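Local atomic coordinates of Baccell_00856 (PDB entry 5MVH), a protein that is a beta-propeller glycoside hydrolase of Bacteroides cellulosilyticus that probably cleaves rhamnosidic bonds. Residues A[314-319]-A[349-354]; A[356-361]-A[372-377]; A[96-101]-A[173-178]. All coordinates share one frame; numbering follows the deposited sequence.

In the fold
Reading from the N terminus, the chain first meets itself in interaction 3, where the turn 96-101 packs against 173-178 and closes a loop of about 70 residues between two neighbouring sheets. Interaction 1 comes later, joining the loop after strand 307-311, the end of sheet 272-311, to the bend between strands 342-347 and 357-361 of the next sheet, 335-373. Interaction 2 then closes the hairpin of strands 357-361 and 369-373, the last two of sheet 335-373. The three follow in series, none nested or crossed. Interactions 1 and 2 touch through the salt bridge of Arg352 with Asp373; interaction 3 lies on the opposite side of the chain's centre, its centre about 42 and 36 Å from theirs.

Interaction 1 (A[314-319]-A[349-354]); sequences NRHTPF and DEERGS
The Glu351 carboxylate is sandwiched between two flat groups, the His316 ring on one face and the Arg315 guanidinium on the other. Glu351 OE2 sits 3.5 Å above the imidazole plane of His316, offset toward the rim, and that ring and the carboxylate are 25° apart; Thr317 OG1 shares the same face of the ring. On the guanidinium side, OE2 lies about 4.0 Å above the plane, so this long salt bridge is one of charges alone, with no N-H pointing at the oxygen. One edge of the guanidinium, NE and NH2, is taken by Asp349, gripped side-on: Arg315 NE reaches Asp349 OD2 at 2.8 Å and Arg315 NH2 reaches OD1 at 3.1 Å, both within the guanidinium plane. A bend at chi3 (68°) shapes the arginine chain that brings this edge to Asp349.

Arg315 follows the outermost strand of one propeller blade, whereas Asp349 and Glu351 belong to the bend between two strands of the next, so the network ties one blade to its neighbour. Within that bend Asp349 OD1 also accepts from Glu351 N at 3.0 Å, an Asx turn; Arg315 NH2 and Glu351 N reach OD1 from opposite faces of the carboxylate.

Glu351 OE2 is itself doubly held. It takes the N-H of His316 N on its syn lone pair, 2.8 Å away, and is met by Thr317 OG1 on its anti side at 2.7 Å. Arg315 NH1 turns back to Thr317 O, and it also bonds Pro295 O.

Interaction 2 (A[356-361]-A[372-377]); sequences VSLAHA and TDLTNF
The backbones of 356-358 and 372-375 run antiparallel, with Ser357 and Asp373 a non-hydrogen-bonded pair and Leu358 and Thr372 a hydrogen-bonded one. Leu358 N gives to Thr372 O at 2.7 Å and Leu358 O accepts a hydrogen bond from Thr372 N at 2.8 Å; two residues further along each strand, Leu374 N bonds Val356 O. The ladder then passes to a side chain, since Val356 N donates to Thr375 OG1 at 3.0 Å, a nearly straight bond of 163°. That hydroxyl stands between the backbone N and the carbonyl carbon (chi1 60°), and donates a hydrogen bond to Phe377 O. The methyl of Thr375 packs beside Val356, CG2 against CG2 at 3.5 Å, the two side chains crossing at about a right angle.

On the face carrying Leu358 and Thr372, the two side chains lie alongside one another and point the same way, Thr372 OG1 coming to 3.2 Å from Leu358 CB. Leu374 joins them, its CD1 3.9 Å from Leu358 CB, and Leu423 and Val425 of strand 418-425 pack on the two leucines.

On the face of Ser357 and Asp373 the pair itself is polar. Ser357 OG donates to Asp373 OD1 at 2.8 Å, reaching it on the anti side and somewhat above the carboxylate plane. The same OD1 takes a salt bridge from Arg352, while OD2 takes one from Arg355, so both oxygens are engaged. All of this forms the open end of a beta hairpin made of the last two strands of a four-stranded propeller blade.

Interaction 3 (A[96-101]-A[173-178]); sequences MLDGEG and YSVKEK
Val175 pushes its CG2 methyl between the side chains of Asp98 and Glu100. The methyl lies anti to the backbone N, which carries it out to the turn, where Val175 CG2 comes to 3.7 Å from Asp98 CG and 3.3 Å from Glu100 OE2. Glu100, extended beyond CG, runs past it, so that its CG as well as its carboxylate lies against the valine.

No direct hydrogen bond crosses the contact; water does the polar work. Glu100 OE2 and Val175 O approach to 3.2 Å, but both are acceptors, and one water donates a hydrogen bond to each. That same water accepts from Lys178 NZ, which stands 4.1 Å from Glu100 OE1, too far for a salt bridge. A second water spans this gap, donating to Glu100 OE1 and accepting from Lys178 NZ.

On the other flank Asp98 meets Tyr173. Their flat groups are parallel, and Asp98 OD2 comes to 3.5 Å from Tyr173 CE2. A water in the plane of the ring, at its edge, links the two polar ends, 2.7 Å from Asp98 OD2 and 2.6 Å from Tyr173 OH. The stronger partners lie beyond: Asp98 OD2 is bonded to His104 NE2, and Tyr173 OH to Arg118.

Asp98 heads a type I turn closed by Gly101 N to Asp98 O at 2.9 Å, and Ser174 OG receives Glu177 N in an ST motif across the bend. Both are connections between antiparallel strands, 93-97 to 103-107 and 167-174 to 179-184, so the contact joins the hairpin bends of two successive sheets, side by side as in the blades of a beta-propeller.

Interaction 1 (A[314-319]-A[349-354])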
ATOM      1  N   ASN A 314       4.916  -6.340  21.244  1.00 16.20           N
ATOM      2  CA  ASN A 314       5.482  -7.172  22.286  1.00 16.94           C
ATOM      3  C   ASN A 314       4.824  -8.545  22.234  1.00 15.81           C
ATOM      4  O   ASN A 314       4.130  -8.996  23.179  1.00 15.29           O
ATOM      5  CB  ASN A 314       5.311  -6.510  23.651  1.00 19.40           C
ATOM      6  CG  ASN A 314       6.077  -7.232  24.731  1.00 21.96           C
ATOM      7  OD1 ASN A 314       7.087  -7.887  24.455  1.00 25.94           O
ATOM      8  ND2 ASN A 314       5.592  -7.148  25.955  1.00 24.79           N
ATOM      9  N   ARG A 315       5.017  -9.187  21.098  1.00 14.04           N
ATOM     10  CA  ARG A 315       4.385 -10.480  20.816  1.00 13.74           C
ATOM     11  C   ARG A 315       5.111 -11.622  21.522  1.00 14.13           C
ATOM     12  O   ARG A 315       6.270 -11.500  21.910  1.00 13.66           O
ATOM     13  CB  ARG A 315       4.331 -10.746  19.314  1.00 13.03           C
ATOM     14  CG  ARG A 315       3.720  -9.585  18.501  1.00 13.33           C
ATOM     15  CD  ARG A 315       3.608  -9.931  17.016  1.00 12.99           C
ATOM     16  NE  ARG A 315       2.621 -10.975  16.822  1.00 14.23           N
ATOM     17  CZ  ARG A 315       2.843 -12.290  16.668  1.00 13.88           C
ATOM     18  NH1 ARG A 315       4.070 -12.807  16.629  1.00 13.69           N
ATOM     19  NH2 ARG A 315       1.797 -13.091  16.551  1.00 13.86           N
ATOM     20  N   HIS A 316       4.409 -12.735  21.679  1.00 15.26           N
ATOM     21  CA  HIS A 316       4.994 -13.936  22.247  1.00 16.80           C
ATOM     22  C   HIS A 316       4.662 -15.228  21.494  1.00 16.46           C
ATOM     23  O   HIS A 316       5.076 -16.283  21.940  1.00 16.20           O
ATOM     24  CB  HIS A 316       4.543 -14.066  23.709  1.00 18.15           C
ATOM     25  CG  HIS A 316       3.066 -14.198  23.869  1.00 19.54           C
ATOM     26  ND1 HIS A 316       2.423 -15.419  23.861  1.00 20.95           N
ATOM     27  CD2 HIS A 316       2.097 -13.260  24.006  1.00 20.65           C
ATOM     28  CE1 HIS A 316       1.122 -15.225  23.995  1.00 21.61           C
ATOM     29  NE2 HIS A 316       0.898 -13.925  24.083  1.00 20.84           N
ATOM     30  N   THR A 317       3.971 -15.146  20.353  1.00 16.28           N
ATOM     31  CA  THR A 317       3.529 -16.305  19.605  1.00 15.96           C
ATOM     32  C   THR A 317       4.322 -16.420  18.293  1.00 16.15           C
ATOM     33  O   THR A 317       4.235 -15.538  17.422  1.00 16.54           O
ATOM     34  CB  THR A 317       2.040 -16.221  19.249  1.00 16.64           C
ATOM     35  OG1 THR A 317       1.288 -15.848  20.411  1.00 18.40           O
ATOM     36  CG2 THR A 317       1.547 -17.540  18.713  1.00 16.72           C
ATOM     37  N   PRO A 318       5.087 -17.505  18.140  1.00 15.91           N
ATOM     38  CA  PRO A 318       5.811 -17.718  16.893  1.00 15.93           C
ATOM     39  C   PRO A 318       4.931 -17.992  15.675  1.00 15.52           C
ATOM     40  O   PRO A 318       3.794 -18.510  15.803  1.00 14.29           O
ATOM     41  CB  PRO A 318       6.670 -18.969  17.160  1.00 15.95           C
ATOM     42  CG  PRO A 318       6.500 -19.318  18.569  1.00 16.44           C
ATOM     43  CD  PRO A 318       5.320 -18.591  19.120  1.00 16.24           C
ATOM     44  N   PHE A 319       5.476 -17.625  14.509  1.00 14.74           N
ATOM     45  CA  PHE A 319       5.047 -18.170  13.234  1.00 14.49           C
ATOM     46  C   PHE A 319       6.204 -18.102  12.265  1.00 15.56           C
ATOM     47  O   PHE A 319       7.226 -17.474  12.553  1.00 15.64           O
ATOM     48  CB  PHE A 319       3.827 -17.421  12.660  1.00 13.90           C
ATOM     49  CG  PHE A 319       4.090 -15.990  12.291  1.00 13.67           C
ATOM     50  CD1 PHE A 319       4.481 -15.657  10.987  1.00 13.87           C
ATOM     51  CD2 PHE A 319       3.896 -14.956  13.204  1.00 13.70           C
ATOM     52  CE1 PHE A 319       4.727 -14.347  10.634  1.00 14.11           C
ATOM     53  CE2 PHE A 319       4.140 -13.645  12.852  1.00 13.74           C
ATOM     54  CZ  PHE A 319       4.550 -13.332  11.561  1.00 14.15           C
ATOM     55  N   ASP A 349      -3.681  -9.116  14.516  1.00 13.44           N
ATOM     56  CA  ASP A 349      -2.837 -10.139  15.159  1.00 13.88           C
ATOM     57  C   ASP A 349      -3.712 -11.209  15.838  1.00 15.38           C
ATOM     58  O   ASP A 349      -4.669 -10.878  16.586  1.00 14.72           O
ATOM     59  CB  ASP A 349      -1.971  -9.414  16.169  1.00 13.92           C
ATOM     60  CG  ASP A 349      -0.814 -10.248  16.734  1.00 14.20           C
ATOM     61  OD1 ASP A 349      -0.863 -11.489  16.797  1.00 13.23           O
ATOM     62  OD2 ASP A 349       0.178  -9.597  17.130  1.00 14.72           O
ATOM     63  N   GLU A 350      -3.373 -12.477  15.619  1.00 15.29           N
ATOM     64  CA  GLU A 350      -4.058 -13.607  16.313  1.00 16.88           C
ATOM     65  C   GLU A 350      -4.006 -13.506  17.858  1.00 17.69           C
ATOM     66  O   GLU A 350      -4.925 -13.969  18.545  1.00 16.84           O
ATOM     67  CB  GLU A 350      -3.520 -14.969  15.858  1.00 16.78           C
ATOM     68  CG  GLU A 350      -2.059 -15.263  16.192  1.00 18.10           C
ATOM     69  CD  GLU A 350      -1.676 -16.726  15.959  1.00 19.76           C
ATOM     70  OE1 GLU A 350      -0.476 -17.030  15.904  1.00 20.70           O
ATOM     71  OE2 GLU A 350      -2.577 -17.588  15.828  1.00 22.37           O
ATOM     72  N   GLU A 351      -2.948 -12.888  18.385  1.00 17.65           N
ATOM     73  CA  GLU A 351      -2.868 -12.572  19.825  1.00 17.81           C
ATOM     74  C   GLU A 351      -3.974 -11.632  20.327  1.00 17.55           C
ATOM     75  O   GLU A 351      -4.291 -11.635  21.501  1.00 17.71           O
ATOM     76  CB  GLU A 351      -1.515 -11.957  20.163  1.00 17.92           C
ATOM     77  CG  GLU A 351      -0.350 -12.920  19.951  1.00 18.30           C
ATOM     78  CD  GLU A 351       0.965 -12.411  20.501  1.00 18.20           C
ATOM     79  OE1 GLU A 351       1.049 -11.225  20.890  1.00 17.11           O
ATOM     80  OE2 GLU A 351       1.917 -13.211  20.540  1.00 17.60           O
ATOM     81  N   ARG A 352      -4.522 -10.815  19.444  1.00 17.38           N
ATOM     82  CA  ARG A 352      -5.599  -9.916  19.788  1.00 18.76           C
ATOM     83  C   ARG A 352      -6.928 -10.325  19.148  1.00 18.26           C
ATOM     84  O   ARG A 352      -7.764  -9.472  18.885  1.00 18.76           O
ATOM     85  CB  ARG A 352      -5.209  -8.489  19.399  1.00 17.86           C
ATOM     86  CG  ARG A 352      -3.885  -8.075  20.000  1.00 18.45           C
ATOM     87  CD  ARG A 352      -3.612  -6.607  19.788  1.00 18.45           C
ATOM     88  NE  ARG A 352      -4.526  -5.789  20.585  1.00 18.80           N
ATOM     89  CZ  ARG A 352      -4.321  -5.376  21.831  1.00 19.30           C
ATOM     90  NH1 ARG A 352      -3.196  -5.650  22.486  1.00 19.23           N
ATOM     91  NH2 ARG A 352      -5.265  -4.663  22.431  1.00 20.19           N
ATOM     92  N   GLY A 353      -7.110 -11.627  18.915  1.00 17.25           N
ATOM     93  CA  GLY A 353      -8.309 -12.164  18.291  1.00 16.20           C
ATOM     94  C   GLY A 353      -8.547 -11.761  16.850  1.00 15.18           C
ATOM     95  O   GLY A 353      -9.679 -11.752  16.392  1.00 14.69           O
ATOM     96  N   SER A 354      -7.491 -11.377  16.139  1.00 14.50           N
ATOM     97  CA  SER A 354      -7.588 -10.964  14.723  1.00 13.98           C
ATOM     98  C   SER A 354      -8.559  -9.812  14.482  1.00 13.96           C
ATOM     99  O   SER A 354      -9.218  -9.724  13.448  1.00 14.21           O
ATOM    100  CB  SER A 354      -7.892 -12.176  13.858  1.00 14.41           C
ATOM    101  OG  SER A 354      -6.859 -13.137  14.004  1.00 13.26           O
TER
HETATM  102  O   HOH W   1       1.682 -15.444  15.857  1.00 16.69           O
HETATM  103  O   HOH W   2       0.946 -19.142  15.203  1.00 31.21           O
HETATM  104  O   HOH W   3       1.923 -16.861  15.108  1.00 54.56           O

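Interaction 2 (A[356-361]-A[372-377])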
ATOM      1  N   VAL A 356      -9.180  -5.562  14.172  1.00 15.38           N
ATOM      2  CA  VAL A 356      -8.453  -4.387  13.716  1.00 14.78           C
ATOM      3  C   VAL A 356      -7.822  -3.792  14.963  1.00 14.64           C
ATOM      4  O   VAL A 356      -8.539  -3.516  15.914  1.00 14.23           O
ATOM      5  CB  VAL A 356      -9.390  -3.343  13.084  1.00 15.01           C
ATOM      6  CG1 VAL A 356      -8.594  -2.073  12.729  1.00 15.56           C
ATOM      7  CG2 VAL A 356     -10.105  -3.964  11.872  1.00 15.20           C
ATOM      8  N   SER A 357      -6.504  -3.576  14.950  1.00 13.74           N
ATOM      9  CA  SER A 357      -5.789  -3.043  16.113  1.00 14.16           C
ATOM     10  C   SER A 357      -4.952  -1.824  15.746  1.00 14.39           C
ATOM     11  O   SER A 357      -4.531  -1.653  14.581  1.00 13.54           O
ATOM     12  CB  SER A 357      -4.894  -4.101  16.719  1.00 13.91           C
ATOM     13  OG  SER A 357      -5.680  -5.153  17.238  1.00 13.78           O
ATOM     14  N   LEU A 358      -4.758  -0.985  16.761  1.00 14.30           N
ATOM     15  CA  LEU A 358      -3.990   0.239  16.684  1.00 13.39           C
ATOM     16  C   LEU A 358      -2.858   0.195  17.698  1.00 13.69           C
ATOM     17  O   LEU A 358      -3.093   0.012  18.905  1.00 12.89           O
ATOM     18  CB  LEU A 358      -4.860   1.458  16.965  1.00 13.67           C
ATOM     19  CG  LEU A 358      -4.146   2.797  17.172  1.00 13.95           C
ATOM     20  CD1 LEU A 358      -3.367   3.195  15.938  1.00 14.00           C
ATOM     21  CD2 LEU A 358      -5.139   3.883  17.593  1.00 14.42           C
ATOM     22  N   ALA A 359      -1.639   0.374  17.192  1.00 13.43           N
ATOM     23  CA  ALA A 359      -0.483   0.677  18.016  1.00 13.34           C
ATOM     24  C   ALA A 359      -0.221   2.167  17.821  1.00 13.80           C
ATOM     25  O   ALA A 359      -0.019   2.619  16.694  1.00 13.52           O
ATOM     26  CB  ALA A 359       0.716  -0.161  17.580  1.00 13.24           C
ATOM     27  N   HIS A 360      -0.272   2.948  18.901  1.00 14.50           N
ATOM     28  CA  HIS A 360      -0.161   4.404  18.800  1.00 14.94           C
ATOM     29  C   HIS A 360       1.018   4.894  19.611  1.00 15.87           C
ATOM     30  O   HIS A 360       1.197   4.435  20.731  1.00 14.58           O
ATOM     31  CB  HIS A 360      -1.444   5.082  19.283  1.00 15.72           C
ATOM     32  CG  HIS A 360      -1.384   6.575  19.274  1.00 16.36           C
ATOM     33  ND1 HIS A 360      -1.061   7.309  20.392  1.00 17.08           N
ATOM     34  CD2 HIS A 360      -1.615   7.479  18.286  1.00 17.31           C
ATOM     35  CE1 HIS A 360      -1.085   8.599  20.099  1.00 17.00           C
ATOM     36  NE2 HIS A 360      -1.426   8.733  18.827  1.00 18.74           N
ATOM     37  N   ALA A 361       1.818   5.812  19.041  1.00 15.18           N
ATOM     38  CA  ALA A 361       2.892   6.462  19.765  1.00 15.88           C
ATOM     39  C   ALA A 361       2.663   7.955  19.711  1.00 16.07           C
ATOM     40  O   ALA A 361       2.492   8.516  18.633  1.00 16.08           O
ATOM     41  CB  ALA A 361       4.236   6.114  19.154  1.00 15.98           C
ATOM     42  N   THR A 372      -4.678  -0.629  21.164  1.00 20.93           N
ATOM     43  CA  THR A 372      -6.116  -0.488  21.289  1.00 22.89           C
ATOM     44  C   THR A 372      -6.764  -1.274  20.156  1.00 22.62           C
ATOM     45  O   THR A 372      -6.328  -1.165  19.004  1.00 25.32           O
ATOM     46  CB  THR A 372      -6.566   0.984  21.181  1.00 24.89           C
ATOM     47  OG1 THR A 372      -6.230   1.486  19.886  1.00 33.12           O
ATOM     48  CG2 THR A 372      -5.917   1.879  22.213  1.00 24.83           C
ATOM     49  N   ASP A 373      -7.775  -2.080  20.472  1.00 19.54           N
ATOM     50  CA  ASP A 373      -8.559  -2.753  19.432  1.00 19.22           C
ATOM     51  C   ASP A 373      -9.613  -1.811  18.911  1.00 18.59           C
ATOM     52  O   ASP A 373     -10.281  -1.122  19.691  1.00 20.27           O
ATOM     53  CB  ASP A 373      -9.186  -4.047  19.959  1.00 19.11           C
ATOM     54  CG  ASP A 373      -8.147  -5.120  20.242  1.00 20.27           C
ATOM     55  OD1 ASP A 373      -7.060  -5.068  19.616  1.00 18.99           O
ATOM     56  OD2 ASP A 373      -8.385  -6.008  21.106  1.00 20.46           O
ATOM     57  N   LEU A 374      -9.737  -1.754  17.587  1.00 17.21           N
ATOM     58  CA  LEU A 374     -10.706  -0.841  16.931  1.00 17.52           C
ATOM     59  C   LEU A 374     -12.003  -1.488  16.476  1.00 17.11           C
ATOM     60  O   LEU A 374     -12.967  -0.785  16.147  1.00 17.64           O
ATOM     61  CB  LEU A 374     -10.007  -0.155  15.768  1.00 17.49           C
ATOM     62  CG  LEU A 374      -8.681   0.533  16.102  1.00 17.13           C
ATOM     63  CD1 LEU A 374      -8.147   1.254  14.881  1.00 17.44           C
ATOM     64  CD2 LEU A 374      -8.853   1.509  17.257  1.00 17.48           C
ATOM     65  N   THR A 375     -12.024  -2.817  16.435  1.00 17.23           N
ATOM     66  CA  THR A 375     -13.220  -3.614  16.220  1.00 18.57           C
ATOM     67  C   THR A 375     -13.362  -4.601  17.383  1.00 19.89           C
ATOM     68  O   THR A 375     -12.361  -5.039  17.957  1.00 22.18           O
ATOM     69  CB  THR A 375     -13.184  -4.410  14.888  1.00 17.56           C
ATOM     70  OG1 THR A 375     -12.065  -5.313  14.862  1.00 16.66           O
ATOM     71  CG2 THR A 375     -13.079  -3.479  13.717  1.00 18.00           C
ATOM     72  N   ASN A 376     -14.602  -4.969  17.696  1.00 21.86           N
ATOM     73  CA  ASN A 376     -14.892  -5.961  18.743  1.00 22.82           C
ATOM     74  C   ASN A 376     -15.073  -7.353  18.159  1.00 23.27           C
ATOM     75  O   ASN A 376     -15.397  -8.294  18.891  1.00 25.02           O
ATOM     76  CB  ASN A 376     -16.110  -5.549  19.613  1.00 24.02           C
ATOM     77  CG  ASN A 376     -17.444  -5.532  18.857  1.00 25.66           C
ATOM     78  OD1 ASN A 376     -17.585  -6.043  17.736  1.00 26.10           O
ATOM     79  ND2 ASN A 376     -18.454  -4.968  19.504  1.00 25.91           N
ATOM     80  N   PHE A 377     -14.881  -7.467  16.839  1.00 20.76           N
ATOM     81  CA  PHE A 377     -15.091  -8.693  16.105  1.00 21.10           C
ATOM     82  C   PHE A 377     -13.818  -8.981  15.285  1.00 20.18           C
ATOM     83  O   PHE A 377     -13.090  -8.038  14.952  1.00 19.35           O
ATOM     84  CB  PHE A 377     -16.352  -8.585  15.208  1.00 20.91           C
ATOM     85  CG  PHE A 377     -16.316  -7.447  14.195  1.00 21.13           C
ATOM     86  CD1 PHE A 377     -15.689  -7.604  12.951  1.00 21.96           C
ATOM     87  CD2 PHE A 377     -16.915  -6.227  14.476  1.00 21.32           C
ATOM     88  CE1 PHE A 377     -15.649  -6.561  12.017  1.00 22.22           C
ATOM     89  CE2 PHE A 377     -16.885  -5.176  13.554  1.00 22.09           C
ATOM     90  CZ  PHE A 377     -16.253  -5.344  12.313  1.00 22.32           C
TER

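Interaction 3 (A[96-101]-A[173-178])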
ATOM      1  N   MET A  96      -7.398   5.685  -7.866  1.00 13.10           N
ATOM      2  CA  MET A  96      -6.931   7.031  -7.527  1.00 13.50           C
ATOM      3  C   MET A  96      -7.683   8.050  -8.379  1.00 13.96           C
ATOM      4  O   MET A  96      -8.212   7.711  -9.444  1.00 14.29           O
ATOM      5  CB  MET A  96      -5.424   7.115  -7.784  1.00 14.41           C
ATOM      6  CG  MET A  96      -4.744   8.399  -7.357  1.00 15.16           C
ATOM      7  SD  MET A  96      -4.956   8.828  -5.631  1.00 16.17           S
ATOM      8  CE  MET A  96      -4.505   7.312  -4.791  1.00 15.62           C
ATOM      9  N   LEU A  97      -7.794   9.282  -7.891  1.00 14.13           N
ATOM     10  CA  LEU A  97      -8.329  10.377  -8.699  1.00 14.07           C
ATOM     11  C   LEU A  97      -7.183  11.293  -9.116  1.00 13.85           C
ATOM     12  O   LEU A  97      -6.271  11.538  -8.330  1.00 13.42           O
ATOM     13  CB  LEU A  97      -9.405  11.163  -7.956  1.00 14.33           C
ATOM     14  CG  LEU A  97     -10.812  10.545  -7.964  1.00 15.14           C
ATOM     15  CD1 LEU A  97     -10.847   9.286  -7.110  1.00 15.08           C
ATOM     16  CD2 LEU A  97     -11.865  11.558  -7.524  1.00 15.58           C
ATOM     17  N   ASP A  98      -7.254  11.799 -10.344  1.00 13.26           N
ATOM     18  CA  ASP A  98      -6.351  12.852 -10.790  1.00 13.03           C
ATOM     19  C   ASP A  98      -6.923  14.202 -10.343  1.00 14.02           C
ATOM     20  O   ASP A  98      -8.014  14.281  -9.774  1.00 13.65           O
ATOM     21  CB  ASP A  98      -6.028  12.774 -12.295  1.00 13.05           C
ATOM     22  CG  ASP A  98      -7.239  12.981 -13.195  1.00 12.81           C
ATOM     23  OD1 ASP A  98      -8.166  13.730 -12.830  1.00 12.64           O
ATOM     24  OD2 ASP A  98      -7.243  12.379 -14.296  1.00 13.44           O
ATOM     25  N   GLY A  99      -6.148  15.252 -10.580  1.00 15.65           N
ATOM     26  CA  GLY A  99      -6.486  16.602 -10.163  1.00 15.97           C
ATOM     27  C   GLY A  99      -7.774  17.165 -10.719  1.00 17.92           C
ATOM     28  O   GLY A  99      -8.385  18.020 -10.068  1.00 18.75           O
ATOM     29  N   GLU A 100      -8.207  16.680 -11.884  1.00 17.52           N
ATOM     30  CA  GLU A 100      -9.516  17.057 -12.450  1.00 18.72           C
ATOM     31  C   GLU A 100     -10.684  16.220 -11.952  1.00 17.54           C
ATOM     32  O   GLU A 100     -11.800  16.479 -12.343  1.00 17.17           O
ATOM     33  CB  GLU A 100      -9.500  16.972 -13.976  1.00 20.57           C
ATOM     34  CG  GLU A 100      -8.684  18.027 -14.689  1.00 24.21           C
ATOM     35  CD  GLU A 100      -8.774  17.880 -16.202  1.00 24.76           C
ATOM     36  OE1 GLU A 100      -9.889  17.874 -16.741  1.00 30.08           O
ATOM     37  OE2 GLU A 100      -7.734  17.753 -16.850  1.00 29.08           O
ATOM     38  N   GLY A 101     -10.438  15.211 -11.118  1.00 16.22           N
ATOM     39  CA  GLY A 101     -11.488  14.357 -10.551  1.00 15.28           C
ATOM     40  C   GLY A 101     -11.827  13.068 -11.286  1.00 14.81           C
ATOM     41  O   GLY A 101     -12.743  12.353 -10.845  1.00 14.87           O
ATOM     42  N   TYR A 173       1.265  10.173 -15.402  1.00 14.37           N
ATOM     43  CA  TYR A 173       0.115  10.702 -16.138  1.00 14.59           C
ATOM     44  C   TYR A 173       0.091  12.206 -16.096  1.00 14.95           C
ATOM     45  O   TYR A 173       0.031  12.796 -15.008  1.00 14.86           O
ATOM     46  CB  TYR A 173      -1.174  10.199 -15.540  1.00 13.93           C
ATOM     47  CG  TYR A 173      -2.421  10.591 -16.270  1.00 13.59           C
ATOM     48  CD1 TYR A 173      -2.713  10.049 -17.533  1.00 14.02           C
ATOM     49  CD2 TYR A 173      -3.348  11.443 -15.696  1.00 13.82           C
ATOM     50  CE1 TYR A 173      -3.882  10.378 -18.195  1.00 14.55           C
ATOM     51  CE2 TYR A 173      -4.528  11.766 -16.357  1.00 14.04           C
ATOM     52  CZ  TYR A 173      -4.787  11.228 -17.598  1.00 14.14           C
ATOM     53  OH  TYR A 173      -5.949  11.542 -18.268  1.00 14.61           O
ATOM     54  N   SER A 174       0.117  12.834 -17.269  1.00 15.01           N
ATOM     55  CA  SER A 174      -0.129  14.259 -17.334  1.00 16.84           C
ATOM     56  C   SER A 174      -1.628  14.482 -17.483  1.00 16.77           C
ATOM     57  O   SER A 174      -2.206  14.132 -18.517  1.00 17.13           O
ATOM     58  CB  SER A 174       0.627  14.907 -18.501  1.00 17.98           C
ATOM     59  OG  SER A 174       0.028  16.157 -18.793  1.00 19.49           O
ATOM     60  N   VAL A 175      -2.248  15.076 -16.465  1.00 17.10           N
ATOM     61  CA  VAL A 175      -3.673  15.386 -16.489  1.00 18.21           C
ATOM     62  C   VAL A 175      -4.060  16.428 -17.561  1.00 19.53           C
ATOM     63  O   VAL A 175      -5.127  16.339 -18.168  1.00 20.20           O
ATOM     64  CB  VAL A 175      -4.200  15.794 -15.090  1.00 19.06           C
ATOM     65  CG1 VAL A 175      -3.642  17.144 -14.625  1.00 19.79           C
ATOM     66  CG2 VAL A 175      -5.731  15.782 -15.060  1.00 19.95           C
ATOM     67  N   LYS A 176      -3.197  17.404 -17.802  1.00 20.04           N
ATOM     68  CA  LYS A 176      -3.430  18.357 -18.884  1.00 21.38           C
ATOM     69  C   LYS A 176      -3.422  17.675 -20.260  1.00 21.51           C
ATOM     70  O   LYS A 176      -4.323  17.878 -21.061  1.00 22.57           O
ATOM     71  CB  LYS A 176      -2.402  19.505 -18.815  1.00 21.88           C
ATOM     72  N   GLU A 177      -2.426  16.836 -20.516  1.00 23.86           N
ATOM     73  CA  GLU A 177      -2.264  16.209 -21.820  1.00 25.47           C
ATOM     74  C   GLU A 177      -3.171  14.977 -21.976  1.00 24.50           C
ATOM     75  O   GLU A 177      -3.318  14.478 -23.088  1.00 21.92           O
ATOM     76  CB  GLU A 177      -0.802  15.784 -22.071  1.00 30.46           C
ATOM     77  CG  GLU A 177       0.305  16.797 -21.729  1.00 35.81           C
ATOM     78  CD  GLU A 177       0.274  18.045 -22.573  1.00 41.47           C
ATOM     79  OE1 GLU A 177       0.134  17.915 -23.809  1.00 50.71           O
ATOM     80  OE2 GLU A 177       0.385  19.163 -22.001  1.00 46.98           O
ATOM     81  N   LYS A 178      -3.748  14.479 -20.871  1.00 23.26           N
ATOM     82  CA  LYS A 178      -4.477  13.205 -20.844  1.00 23.12           C
ATOM     83  C   LYS A 178      -3.605  12.078 -21.415  1.00 21.68           C
ATOM     84  O   LYS A 178      -4.059  11.319 -22.279  1.00 21.29           O
ATOM     85  CB  LYS A 178      -5.812  13.312 -21.602  1.00 24.47           C
ATOM     86  CG  LYS A 178      -6.752  14.371 -21.067  1.00 27.14           C
ATOM     87  CD  LYS A 178      -8.129  14.273 -21.713  1.00 30.31           C
ATOM     88  CE  LYS A 178      -9.024  15.451 -21.322  1.00 31.59           C
ATOM     89  NZ  LYS A 178      -9.482  15.372 -19.910  1.00 32.60           N
TER
HETATM   90  O   HOH W   4      -7.784  12.805 -16.885  1.00 16.04           O
HETATM   91  O   HOH W   5     -11.140  17.109 -18.798  1.00 16.75           O
HETATM   92  O   HOH W   6      -7.731  15.414 -17.801  1.00 20.72           O